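Local coordinates for tyrosine specific protein phosphatase, putative (Trypanosoma brucei, PDB 3M4U) that dephosphorylates the nucleolar protein NOPP44/46 as a protein tyrosine phosphatase that serves as a life cycle switch in the trypanosome, at residues Arg23-Val26 and Gln27-Gln31; Leu107-Leu110 and Ser111-Val115; Leu124-Gly128 and Val129-Glu133; Ile179-Pro182 and Gly183-Met186; Tyr260-Val263 and Ala264-Gln268. All coordinates share one frame; numbering follows the deposited sequence.

Interaction 1 (Arg23-Val26 and Gln27-Gln31)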
loop_
_atom_site.group_PDB
_atom_site.type_symbol
_atom_site.label_atom_id
_atom_site.label_comp_id
_atom_site.label_asym_id
_atom_site.label_seq_id
_atom_site.Cartn_x
_atom_site.Cartn_y
_atom_site.Cartn_z
ATOM N N ARG A 23 -14.864 -18.515 4.236
ATOM C CA ARG A 23 -15.786 -18.069 5.278
ATOM C C ARG A 23 -15.133 -17.078 6.238
ATOM O O ARG A 23 -15.811 -16.233 6.823
ATOM C CB ARG A 23 -16.489 -19.230 6.004
ATOM C CG ARG A 23 -15.614 -20.095 6.888
ATOM C CD ARG A 23 -16.411 -21.276 7.466
ATOM N NE ARG A 23 -15.514 -22.311 7.970
ATOM C CZ ARG A 23 -15.078 -23.322 7.234
ATOM N NH1 ARG A 23 -15.492 -23.434 5.976
ATOM N NH2 ARG A 23 -14.244 -24.218 7.754
ATOM N N GLU A 24 -13.814 -17.159 6.385
ATOM C CA GLU A 24 -13.103 -16.129 7.134
ATOM C C GLU A 24 -13.274 -14.775 6.449
ATOM O O GLU A 24 -13.542 -13.764 7.106
ATOM C CB GLU A 24 -11.615 -16.457 7.251
ATOM C CG GLU A 24 -11.268 -17.469 8.331
ATOM C CD GLU A 24 -9.777 -17.534 8.595
ATOM O OE1 GLU A 24 -9.008 -17.124 7.694
ATOM O OE2 GLU A 24 -9.374 -17.992 9.692
ATOM N N PHE A 25 -13.121 -14.757 5.127
ATOM C CA PHE A 25 -13.147 -13.501 4.388
ATOM C C PHE A 25 -14.539 -12.868 4.393
ATOM O O PHE A 25 -14.673 -11.660 4.616
ATOM C CB PHE A 25 -12.628 -13.680 2.958
ATOM C CG PHE A 25 -12.311 -12.386 2.277
ATOM C CD1 PHE A 25 -11.309 -11.560 2.776
ATOM C CD2 PHE A 25 -13.021 -11.979 1.153
ATOM C CE1 PHE A 25 -11.011 -10.343 2.158
ATOM C CE2 PHE A 25 -12.738 -10.759 0.526
ATOM C CZ PHE A 25 -11.735 -9.940 1.027
ATOM N N VAL A 26 -15.564 -13.684 4.151
ATOM C CA VAL A 26 -16.944 -13.227 4.273
ATOM C C VAL A 26 -17.162 -12.514 5.611
ATOM O O VAL A 26 -17.738 -11.419 5.667
ATOM C CB VAL A 26 -17.943 -14.409 4.148
ATOM C CG1 VAL A 26 -19.365 -13.967 4.486
ATOM C CG2 VAL A 26 -17.874 -15.036 2.749
ATOM N N GLN A 27 -16.689 -13.130 6.690
ATOM C CA GLN A 27 -16.810 -12.522 8.010
ATOM C C GLN A 27 -16.051 -11.195 8.078
ATOM O O GLN A 27 -16.566 -10.195 8.606
ATOM C CB GLN A 27 -16.327 -13.481 9.103
ATOM C CG GLN A 27 -16.340 -12.892 10.524
ATOM C CD GLN A 27 -16.067 -13.940 11.625
ATOM O OE1 GLN A 27 -15.243 -13.720 12.514
ATOM N NE2 GLN A 27 -16.769 -15.073 11.566
ATOM N N LEU A 28 -14.826 -11.189 7.547
ATOM C CA LEU A 28 -14.010 -9.980 7.532
ATOM C C LEU A 28 -14.684 -8.865 6.709
ATOM O O LEU A 28 -14.587 -7.683 7.053
ATOM C CB LEU A 28 -12.593 -10.277 7.020
ATOM C CG LEU A 28 -11.627 -11.038 7.941
ATOM C CD1 LEU A 28 -10.440 -11.588 7.174
ATOM C CD2 LEU A 28 -11.159 -10.164 9.085
ATOM N N GLN A 29 -15.385 -9.238 5.640
ATOM C CA GLN A 29 -16.015 -8.233 4.799
ATOM C C GLN A 29 -17.175 -7.512 5.503
ATOM O O GLN A 29 -17.361 -6.292 5.346
ATOM C CB GLN A 29 -16.456 -8.828 3.466
ATOM C CG GLN A 29 -15.301 -9.132 2.499
ATOM C CD GLN A 29 -14.478 -7.885 2.116
ATOM O OE1 GLN A 29 -13.914 -7.201 2.978
ATOM N NE2 GLN A 29 -14.395 -7.604 0.814
ATOM N N ARG A 30 -17.941 -8.253 6.295
ATOM C CA ARG A 30 -19.081 -7.655 6.988
ATOM C C ARG A 30 -18.658 -7.053 8.321
ATOM O O ARG A 30 -19.450 -6.402 8.997
ATOM C CB ARG A 30 -20.225 -8.663 7.169
ATOM C CG ARG A 30 -19.861 -9.912 7.973
ATOM C CD ARG A 30 -20.849 -11.033 7.682
ATOM N NE ARG A 30 -21.113 -11.113 6.247
ATOM C CZ ARG A 30 -22.171 -11.706 5.702
ATOM N NH1 ARG A 30 -23.084 -12.287 6.473
ATOM N NH2 ARG A 30 -22.318 -11.716 4.382
ATOM N N GLN A 31 -17.401 -7.260 8.689
ATOM C CA GLN A 31 -16.895 -6.714 9.936
ATOM C C GLN A 31 -17.194 -5.227 10.054
ATOM O O GLN A 31 -17.682 -4.759 11.093
ATOM C CB GLN A 31 -15.388 -6.932 10.060
ATOM C CG GLN A 31 -14.710 -5.853 10.886
ATOM C CD GLN A 31 -13.248 -6.123 11.098
ATOM O OE1 GLN A 31 -12.820 -7.285 11.141
ATOM N NE2 GLN A 31 -12.459 -5.054 11.238
#

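Interaction 2 (Leu107-Leu110 and Ser111-Val115)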
loop_
_atom_site.group_PDB
_atom_site.type_symbol
_atom_site.label_atom_id
_atom_site.label_comp_id
_atom_site.label_asym_id
_atom_site.label_seq_id
_atom_site.Cartn_x
_atom_site.Cartn_y
_atom_site.Cartn_z
ATOM N N LEU A 107 2.997 15.027 -2.684
ATOM C CA LEU A 107 4.404 15.386 -2.626
ATOM C C LEU A 107 4.732 16.181 -1.371
ATOM O O LEU A 107 5.776 15.957 -0.761
ATOM C CB LEU A 107 4.790 16.203 -3.851
ATOM C CG LEU A 107 4.534 15.509 -5.180
ATOM C CD1 LEU A 107 4.959 16.442 -6.307
ATOM C CD2 LEU A 107 5.268 14.160 -5.230
ATOM N N GLU A 108 3.857 17.116 -0.995
ATOM C CA GLU A 108 4.143 17.989 0.143
ATOM C C GLU A 108 4.256 17.150 1.398
ATOM O O GLU A 108 5.110 17.378 2.257
ATOM C CB GLU A 108 3.054 19.046 0.344
ATOM C CG GLU A 108 2.984 19.543 1.789
ATOM C CD GLU A 108 2.106 20.779 1.975
ATOM O OE1 GLU A 108 1.328 21.117 1.048
ATOM O OE2 GLU A 108 2.195 21.406 3.063
ATOM N N THR A 109 3.378 16.164 1.487
ATOM C CA THR A 109 3.336 15.313 2.652
ATOM C C THR A 109 4.621 14.501 2.754
ATOM O O THR A 109 5.259 14.451 3.811
ATOM C CB THR A 109 2.084 14.432 2.624
ATOM O OG1 THR A 109 0.933 15.265 2.834
ATOM C CG2 THR A 109 2.142 13.397 3.720
ATOM N N LEU A 110 5.024 13.897 1.644
ATOM C CA LEU A 110 6.273 13.156 1.638
ATOM C C LEU A 110 7.421 14.032 2.191
ATOM O O LEU A 110 8.269 13.550 2.949
ATOM C CB LEU A 110 6.600 12.639 0.231
ATOM C CG LEU A 110 5.553 11.827 -0.535
ATOM C CD1 LEU A 110 6.137 11.339 -1.853
ATOM C CD2 LEU A 110 5.052 10.643 0.284
ATOM N N SER A 111 7.439 15.314 1.825
ATOM C CA SER A 111 8.490 16.216 2.304
ATOM C C SER A 111 8.264 16.603 3.758
ATOM O O SER A 111 9.144 16.435 4.607
ATOM C CB SER A 111 8.576 17.473 1.431
ATOM O OG SER A 111 9.556 18.371 1.923
ATOM N N GLU A 112 7.071 17.110 4.036
ATOM C CA GLU A 112 6.686 17.505 5.385
ATOM C C GLU A 112 6.937 16.393 6.415
ATOM O O GLU A 112 7.564 16.630 7.448
ATOM C CB GLU A 112 5.220 17.977 5.386
ATOM C CG GLU A 112 4.475 17.800 6.717
ATOM C CD GLU A 112 4.734 18.914 7.729
ATOM O OE1 GLU A 112 3.763 19.326 8.404
ATOM O OE2 GLU A 112 5.896 19.373 7.857
ATOM N N LYS A 113 6.473 15.177 6.125
ATOM C CA LYS A 113 6.622 14.048 7.058
ATOM C C LYS A 113 7.940 13.281 6.893
ATOM O O LYS A 113 8.197 12.316 7.601
ATOM C CB LYS A 113 5.441 13.084 6.924
ATOM C CG LYS A 113 4.090 13.741 7.137
ATOM C CD LYS A 113 3.923 14.180 8.580
ATOM C CE LYS A 113 2.538 14.782 8.797
ATOM N NZ LYS A 113 2.423 15.448 10.130
ATOM N N LYS A 114 8.777 13.730 5.968
ATOM C CA LYS A 114 10.074 13.100 5.745
ATOM C C LYS A 114 9.918 11.601 5.609
ATOM O O LYS A 114 10.499 10.816 6.353
ATOM C CB LYS A 114 11.061 13.461 6.853
ATOM C CG LYS A 114 11.334 14.942 6.927
ATOM C CD LYS A 114 12.196 15.298 8.121
ATOM C CE LYS A 114 12.159 16.803 8.399
ATOM N NZ LYS A 114 10.781 17.277 8.779
ATOM N N VAL A 115 9.100 11.216 4.643
ATOM C CA VAL A 115 8.902 9.818 4.303
ATOM C C VAL A 115 10.076 9.369 3.427
ATOM O O VAL A 115 10.373 9.998 2.410
ATOM C CB VAL A 115 7.542 9.630 3.589
ATOM C CG1 VAL A 115 7.430 8.239 3.003
ATOM C CG2 VAL A 115 6.400 9.919 4.559
#

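Interaction 3 (Leu124-Gly128 and Val129-Glu133)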
loop_
_atom_site.group_PDB
_atom_site.type_symbol
_atom_site.label_atom_id
_atom_site.label_comp_id
_atom_site.label_asym_id
_atom_site.label_seq_id
_atom_site.Cartn_x
_atom_site.Cartn_y
_atom_site.Cartn_z
ATOM N N LEU A 124 0.348 3.058 -14.090
ATOM C CA LEU A 124 -0.408 4.267 -14.389
ATOM C C LEU A 124 -1.750 3.922 -15.036
ATOM O O LEU A 124 -2.774 4.512 -14.677
ATOM C CB LEU A 124 0.410 5.201 -15.278
ATOM C CG LEU A 124 1.668 5.781 -14.617
ATOM C CD1 LEU A 124 2.433 6.627 -15.618
ATOM C CD2 LEU A 124 1.332 6.609 -13.349
ATOM N N ARG A 125 -1.728 2.967 -15.975
ATOM C CA ARG A 125 -2.927 2.403 -16.600
ATOM C C ARG A 125 -2.755 0.907 -16.901
ATOM O O ARG A 125 -1.702 0.483 -17.404
ATOM C CB ARG A 125 -3.247 3.089 -17.929
ATOM C CG ARG A 125 -2.741 4.494 -18.086
ATOM C CD ARG A 125 -3.093 5.068 -19.487
ATOM N NE ARG A 125 -4.532 5.074 -19.750
ATOM C CZ ARG A 125 -5.317 6.153 -19.676
ATOM N NH1 ARG A 125 -4.814 7.338 -19.356
ATOM N NH2 ARG A 125 -6.614 6.041 -19.937
ATOM N N GLU A 126 -3.793 0.120 -16.607
ATOM C CA GLU A 126 -3.848 -1.300 -16.965
ATOM C C GLU A 126 -4.767 -1.456 -18.145
ATOM O O GLU A 126 -5.962 -1.121 -18.067
ATOM C CB GLU A 126 -4.421 -2.141 -15.844
ATOM C CG GLU A 126 -3.636 -2.097 -14.579
ATOM C CD GLU A 126 -4.232 -3.001 -13.524
ATOM O OE1 GLU A 126 -3.970 -2.748 -12.334
ATOM O OE2 GLU A 126 -4.966 -3.948 -13.893
ATOM N N GLY A 127 -4.231 -2.011 -19.224
ATOM C CA GLY A 127 -4.805 -1.720 -20.513
ATOM C C GLY A 127 -4.751 -0.188 -20.593
ATOM O O GLY A 127 -3.682 0.438 -20.400
ATOM N N GLY A 128 -5.903 0.424 -20.840
ATOM C CA GLY A 128 -5.978 1.862 -20.948
ATOM C C GLY A 128 -6.891 2.406 -19.881
ATOM O O GLY A 128 -7.334 3.557 -19.970
ATOM N N VAL A 129 -7.180 1.575 -18.882
ATOM C CA VAL A 129 -7.908 2.027 -17.703
ATOM C C VAL A 129 -6.987 2.858 -16.824
ATOM O O VAL A 129 -5.920 2.388 -16.397
ATOM C CB VAL A 129 -8.450 0.838 -16.899
ATOM C CG1 VAL A 129 -9.443 1.308 -15.820
ATOM C CG2 VAL A 129 -9.101 -0.150 -17.841
ATOM N N LEU A 130 -7.395 4.098 -16.571
ATOM C CA LEU A 130 -6.609 5.038 -15.766
ATOM C C LEU A 130 -6.586 4.573 -14.308
ATOM O O LEU A 130 -7.631 4.295 -13.726
ATOM C CB LEU A 130 -7.201 6.450 -15.851
ATOM C CG LEU A 130 -6.499 7.504 -14.993
ATOM C CD1 LEU A 130 -5.013 7.601 -15.400
ATOM C CD2 LEU A 130 -7.197 8.879 -15.061
ATOM N N LYS A 131 -5.395 4.477 -13.731
ATOM C CA LYS A 131 -5.243 3.942 -12.392
ATOM C C LYS A 131 -4.494 4.925 -11.501
ATOM O O LYS A 131 -4.809 5.062 -10.312
ATOM C CB LYS A 131 -4.502 2.601 -12.438
ATOM C CG LYS A 131 -5.243 1.499 -13.190
ATOM C CD LYS A 131 -6.411 0.966 -12.362
ATOM C CE LYS A 131 -7.171 -0.115 -13.089
ATOM N NZ LYS A 131 -8.359 -0.638 -12.321
ATOM N N ALA A 132 -3.524 5.628 -12.082
ATOM C CA ALA A 132 -2.649 6.495 -11.298
ATOM C C ALA A 132 -2.090 7.630 -12.122
ATOM O O ALA A 132 -2.191 7.645 -13.347
ATOM C CB ALA A 132 -1.513 5.692 -10.657
ATOM N N GLU A 133 -1.500 8.591 -11.427
ATOM C CA GLU A 133 -0.975 9.783 -12.072
ATOM C C GLU A 133 0.516 9.824 -11.819
ATOM O O GLU A 133 0.962 9.779 -10.673
ATOM C CB GLU A 133 -1.655 11.035 -11.496
ATOM C CG GLU A 133 -1.225 12.357 -12.132
ATOM C CD GLU A 133 -1.731 12.541 -13.572
ATOM O OE1 GLU A 133 -2.714 11.872 -13.976
ATOM O OE2 GLU A 133 -1.145 13.374 -14.298
#

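Interaction 4 (Ile179-Pro182 and Gly183-Met186)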
loop_
_atom_site.group_PDB
_atom_site.type_symbol
_atom_site.label_atom_id
_atom_site.label_comp_id
_atom_site.label_asym_id
_atom_site.label_seq_id
_atom_site.Cartn_x
_atom_site.Cartn_y
_atom_site.Cartn_z
ATOM N N ILE A 179 12.166 15.992 -3.771
ATOM C CA ILE A 179 11.000 16.865 -3.705
ATOM C C ILE A 179 11.411 18.226 -3.170
ATOM O O ILE A 179 12.002 18.317 -2.088
ATOM C CB ILE A 179 9.916 16.321 -2.737
ATOM C CG1 ILE A 179 9.474 14.901 -3.105
ATOM C CG2 ILE A 179 8.695 17.246 -2.707
ATOM C CD1 ILE A 179 8.577 14.268 -2.024
ATOM N N HIS A 180 11.084 19.283 -3.908
ATOM C CA HIS A 180 11.433 20.640 -3.484
ATOM C C HIS A 180 10.197 21.480 -3.174
ATOM O O HIS A 180 9.548 21.993 -4.080
ATOM C CB HIS A 180 12.258 21.346 -4.560
ATOM C CG HIS A 180 13.434 20.557 -5.047
ATOM N ND1 HIS A 180 13.321 19.556 -5.989
ATOM C CD2 HIS A 180 14.754 20.647 -4.751
ATOM C CE1 HIS A 180 14.517 19.055 -6.243
ATOM N NE2 HIS A 180 15.404 19.700 -5.505
ATOM N N VAL A 181 9.878 21.608 -1.890
ATOM C CA VAL A 181 8.735 22.395 -1.443
ATOM C C VAL A 181 9.198 23.809 -1.137
ATOM O O VAL A 181 10.126 24.002 -0.345
ATOM C CB VAL A 181 8.132 21.800 -0.153
ATOM C CG1 VAL A 181 6.972 22.657 0.360
ATOM C CG2 VAL A 181 7.698 20.360 -0.386
ATOM N N PRO A 182 8.563 24.807 -1.766
ATOM C CA PRO A 182 9.003 26.199 -1.598
ATOM C C PRO A 182 9.054 26.597 -0.127
ATOM O O PRO A 182 8.054 26.454 0.584
ATOM C CB PRO A 182 7.918 26.999 -2.326
ATOM C CG PRO A 182 7.362 26.045 -3.338
ATOM C CD PRO A 182 7.413 24.691 -2.679
ATOM N N GLY A 183 10.214 27.078 0.316
ATOM C CA GLY A 183 10.391 27.535 1.680
ATOM C C GLY A 183 10.967 26.459 2.577
ATOM O O GLY A 183 11.162 26.666 3.776
ATOM N N LYS A 184 11.254 25.304 1.989
ATOM C CA LYS A 184 11.681 24.145 2.757
ATOM C C LYS A 184 12.896 23.509 2.101
ATOM O O LYS A 184 13.122 23.674 0.901
ATOM C CB LYS A 184 10.537 23.127 2.832
ATOM C CG LYS A 184 9.217 23.706 3.307
ATOM C CD LYS A 184 9.238 23.938 4.811
ATOM C CE LYS A 184 7.937 24.566 5.298
ATOM N NZ LYS A 184 7.778 24.441 6.777
ATOM N N PRO A 185 13.682 22.771 2.887
ATOM C CA PRO A 185 14.818 22.001 2.368
ATOM C C PRO A 185 14.391 20.858 1.433
ATOM O O PRO A 185 13.292 20.307 1.582
ATOM C CB PRO A 185 15.441 21.407 3.634
ATOM C CG PRO A 185 14.923 22.230 4.755
ATOM C CD PRO A 185 13.557 22.660 4.347
ATOM N N MET A 186 15.258 20.528 0.476
ATOM C CA MET A 186 15.095 19.346 -0.354
ATOM C C MET A 186 14.770 18.158 0.525
ATOM O O MET A 186 15.258 18.065 1.661
ATOM C CB MET A 186 16.397 19.010 -1.076
ATOM C CG MET A 186 16.773 19.906 -2.230
ATOM S SD MET A 186 18.281 19.292 -3.015
ATOM C CE MET A 186 18.472 20.490 -4.343
HETATM O O HOH W 1 11.106 19.560 -0.115
#

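Interaction 5 (Tyr260-Val263 and Ala264-Gln268)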
loop_
_atom_site.group_PDB
_atom_site.type_symbol
_atom_site.label_atom_id
_atom_site.label_comp_id
_atom_site.label_asym_id
_atom_site.label_seq_id
_atom_site.Cartn_x
_atom_site.Cartn_y
_atom_site.Cartn_z
ATOM N N TYR A 260 -5.955 -13.655 10.353
ATOM C CA TYR A 260 -7.289 -13.110 10.483
ATOM C C TYR A 260 -7.308 -11.759 11.201
ATOM O O TYR A 260 -8.000 -10.819 10.782
ATOM C CB TYR A 260 -8.196 -14.073 11.233
ATOM C CG TYR A 260 -9.599 -13.549 11.270
ATOM C CD1 TYR A 260 -10.529 -13.948 10.320
ATOM C CD2 TYR A 260 -9.977 -12.599 12.213
ATOM C CE1 TYR A 260 -11.810 -13.453 10.335
ATOM C CE2 TYR A 260 -11.254 -12.091 12.234
ATOM C CZ TYR A 260 -12.171 -12.522 11.293
ATOM O OH TYR A 260 -13.446 -12.010 11.310
ATOM N N SER A 261 -6.576 -11.677 12.305
ATOM C CA SER A 261 -6.606 -10.478 13.135
ATOM C C SER A 261 -5.883 -9.331 12.455
ATOM O O SER A 261 -6.336 -8.185 12.506
ATOM C CB SER A 261 -5.973 -10.754 14.494
ATOM O OG SER A 261 -6.741 -11.711 15.197
ATOM N N ILE A 262 -4.751 -9.652 11.829
ATOM C CA ILE A 262 -3.977 -8.660 11.117
ATOM C C ILE A 262 -4.874 -7.991 10.094
ATOM O O ILE A 262 -4.884 -6.763 9.972
ATOM C CB ILE A 262 -2.778 -9.283 10.415
ATOM C CG1 ILE A 262 -1.699 -9.614 11.434
ATOM C CG2 ILE A 262 -2.227 -8.331 9.359
ATOM C CD1 ILE A 262 -0.569 -10.432 10.861
ATOM N N VAL A 263 -5.645 -8.795 9.375
ATOM C CA VAL A 263 -6.499 -8.221 8.359
ATOM C C VAL A 263 -7.656 -7.439 8.997
ATOM O O VAL A 263 -8.005 -6.349 8.531
ATOM C CB VAL A 263 -7.011 -9.270 7.367
ATOM C CG1 VAL A 263 -8.039 -8.651 6.445
ATOM C CG2 VAL A 263 -5.868 -9.829 6.553
ATOM N N ALA A 264 -8.223 -7.986 10.071
ATOM C CA ALA A 264 -9.300 -7.327 10.819
ATOM C C ALA A 264 -8.860 -5.963 11.341
ATOM O O ALA A 264 -9.613 -4.992 11.280
ATOM C CB ALA A 264 -9.764 -8.205 11.981
ATOM N N ALA A 265 -7.642 -5.901 11.862
ATOM C CA ALA A 265 -7.104 -4.659 12.390
ATOM C C ALA A 265 -6.899 -3.672 11.257
ATOM O O ALA A 265 -7.158 -2.480 11.421
ATOM C CB ALA A 265 -5.804 -4.912 13.117
ATOM N N MET A 266 -6.450 -4.168 10.101
ATOM C CA MET A 266 -6.272 -3.300 8.936
ATOM C C MET A 266 -7.597 -2.714 8.452
ATOM O O MET A 266 -7.699 -1.508 8.191
ATOM C CB MET A 266 -5.534 -4.008 7.788
ATOM C CG MET A 266 -4.012 -4.038 7.961
ATOM S SD MET A 266 -3.131 -4.628 6.502
ATOM C CE MET A 266 -4.050 -6.127 6.109
ATOM N N LYS A 267 -8.612 -3.562 8.340
ATOM C CA LYS A 267 -9.918 -3.111 7.870
ATOM C C LYS A 267 -10.529 -2.076 8.821
ATOM O O LYS A 267 -11.279 -1.195 8.402
ATOM C CB LYS A 267 -10.849 -4.300 7.690
ATOM C CG LYS A 267 -10.495 -5.149 6.488
ATOM C CD LYS A 267 -11.444 -6.310 6.317
ATOM C CE LYS A 267 -11.330 -6.931 4.932
ATOM N NZ LYS A 267 -11.691 -5.968 3.868
ATOM N N GLN A 268 -10.177 -2.179 10.098
ATOM C CA GLN A 268 -10.642 -1.244 11.112
ATOM C C GLN A 268 -9.994 0.138 10.930
ATOM O O GLN A 268 -10.599 1.170 11.244
ATOM C CB GLN A 268 -10.321 -1.798 12.506
ATOM C CG GLN A 268 -11.138 -1.180 13.627
ATOM C CD GLN A 268 -10.454 0.011 14.275
ATOM O OE1 GLN A 268 -9.228 0.126 14.248
ATOM N NE2 GLN A 268 -11.248 0.902 14.875
#

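Interaction 1 (Arg23-Val26 and Gln27-Gln31)
Phe25 and Gln29 sit one turn apart on helix 14-31, with the Gln29 chain over one face of the Phe25 ring. Gln29 CG lies 4.0 Å from the centroid of the Phe25 ring and 24° off the ring normal, a CH-pi contact displaced toward the rim. Beyond it the chain folds at chi2 (-60°), which carries the amide across the same ring, with Gln29 NE2 3.5 Å from Phe25 CZ. Ring and amide planes are inclined by 32°, so the amide leans over the ring instead of lying parallel to it. Phe25 leaves the backbone pointing away from the following turn, but with CG beside its own carbonyl carbon the ring swings back under Gln29.

Val26, the residue most enclosed by this contact, does its work on the outer side of the helix. Its CG1 covers one face of the Arg30 guanidinium, off-centre, at 3.7 Å from Arg30 NH2; the two side chains run alongside each other in the same direction, and a bend at chi3 of Arg30 brings the flat group there.

Below both pairs runs the i to i+4 backbone pattern. Gln29 N donates to Phe25 O at 2.7 Å, Arg30 N to Val26 O at 3.2 Å, and Leu28 N to Glu24 O at 2.9 Å. Gln29 OE1 is held by Lys267 of helix 258-269, while the Phe25 ring also meets Tyr280. The chemistry is therefore divided: Gln29 gives its methylene to an aromatic face and its carbonyl oxygen to a neighbouring helix's lysine, which should restrict the rotation of its amide.

Interaction 2 (Leu107-Leu110 and Ser111-Val115)
Leu110 and Val115 bracket the C-terminal end of helix 103-112, which closes in a Schellman motif. Ahead of that closure the helix is regular. Leu107 contributes through its backbone, its O accepting from Ser111 N at 3.1 Å, and its side chain packs on strand 154-158. Glu108 O takes the N-H of Glu112 in a short, nearly straight bond (2.7 Å, 170° at the hydrogen). The Glu108 carboxylate turns elsewhere, to a salt bridge with Arg75.

Thr109 makes both a backbone and a side-chain contact. Its O accepts from Lys113 N at 2.7 Å, while its methyl CG2 lies 3.9 Å from Lys113 CG, the two side chains meeting at a slant. The chi1 of -69° explains this division: the hydroxyl sits beside the backbone N and bonds back to Asp105 O, leaving the methyl to face the lysine. A bend at chi2 of Lys113 then turns the rest of that chain off the helix.

Leu110 marks the end of the regular pattern. Lys114 N bonds to Ser111 O at 3.1 Å; the positive phi of Lys114 (49°) then turns the chain back, and Val115 N returns to Leu110 O at 3.0 Å, five residues back, approaching in the plane of that carbonyl. These two bonds, one inside the other, define the motif. The side chains of the same outer pair also touch, as is usual for a Schellman ending: Leu110 CD2 comes to 4.3 Å from Val115 CB.

Interaction 3 (Leu124-Gly128 and Val129-Glu133)
Backbone bonds tie Glu126 to Val129 in both directions: Glu126 N donates to Val129 O and Val129 N to Glu126 O, each at 3.1 Å. They close a type II' turn whose first corner, Gly127, has positive phi. Farther back, Leu124 O accepts two bonds, from Lys131 N at 2.8 Å and Ala132 N at 2.9 Å, both reaching it from the same face of its carbonyl plane.

Among side-chain polar contacts, the Arg125 guanidinium folds over the hairpin. A bend at chi3 (58°) brings NH2 to Gly128 O at 2.6 Å, with that oxygen close to the guanidinium plane, and the backbone of Leu130 lies over one face. Glu126 and Lys131 cross at a slant, Glu126 CD to Lys131 CE being 4.1 Å, but their charges go elsewhere.

Apolar packing falls to Leu124, the residue most enclosed here, whose CD2 lies 4.0 Å from Ala132 CB and 3.7 Å from Glu133 C.

This small hairpin probably corresponds to the E-loop of classical tyrosine phosphatases, with Glu126 bridged to Arg235 of the P-loop signature and bonded to Asp199 N, and Lys131 bridged to the carboxylate of Asp199 in the WPD loop.

Interaction 4 (Ile179-Pro182 and Gly183-Met186)
One direct backbone hydrogen bond spans the bend: Lys184 N donates to Val181 O at 2.9 Å and closes a type II beta turn. Gly183 occupies its third position with phi of 95°, the positive phi of a type II turn.

Behind the turn, where the two arms no longer bond directly, a water bridges them. It accepts from Val181 N at 3.0 Å and donates to Pro185 O at 2.9 Å, so one molecule joins the two arms; it also lies 2.5 Å from Ile179 O, a very short bond.

Side-chain contacts lie at both ends. Met186 runs alongside His180: its CG comes to 3.3 Å from His180 CD2, and its extended chain (chi3 179°) takes CE to the ring edge, in plane and 3.4 Å from His180 NE2. Met186 SD is 4.8 Å from the ring centroid, an oblique Met-aromatic approach. Near the turn, the side chains of Val181 and Lys184 run alongside each other, Val181 CG1 being 3.9 Å from Lys184 CG.

The bend connects strand 172-180 to its antiparallel neighbour 187-194. Ile179 and Val181 rest on the end of helix 103-112, and His180 lies by strand 154-158, touching Thr157.

Interaction 5 (Tyr260-Val263 and Ala264-Gln268)
Val263 is the main bump of this helical turn, and the chains of Met266 and Lys267 close round its two methyls. Its CG2 meets Met266 CE at 4.1 Å, the two chains crossing at a slant. Its CG1 lies 4.0 Å from Lys267 CE, with valine and lysine running alongside in the same direction. Met266 can reach back because its thioether bends at chi3 (-49°), tucking the methyl into the shallow hollow between Val263 and Ile262, 4.3 Å from Ile262 CG2.

On another side the small Ala264 forms a low place beside the Tyr260 ring. Ala264 CB approaches Tyr260 CE2 obliquely at 4.2 Å, and Leu28 of helix 14-31 packs against both residues and Val263.

The backbone beneath is regular alpha helix: Ala265 N bonds to Ser261 O at 2.7 Å and Lys267 N to Val263 O at 2.9 Å. The Lys267 ammonium, although the residue is buried, is satisfied by Gln29 OE1 and the carbonyls of Met273 and Val274.

Ile262 and Met266 meet helix 234-250 while Tyr260 and Val263 meet helix 277-290, so this is interhelical packing in the C-terminal helical part of the classical tyrosine phosphatase fold.

Followed from the N terminus, the five contacts come in series: each joins adjoining segments, and none nests within or crosses another. Interaction 1 belongs to helix 14-31 and touches interaction 5, far along the chain on helix 258-269, with centres about 10 Å apart; the N-terminal helix is thus fixed to the C-terminal helices. Interaction 2 ends helix 103-112 and packs against interaction 4, the bend between strands 172-180 and 187-194, through Leu110 CB and Ile179 CD1 at 3.4 Å. Interactions 2 and 4 both lie across the chain's centre from interaction 1. Interaction 3, the hairpin 124-133, touches none of the others; its nearest atoms are about 8 Å from interaction 2.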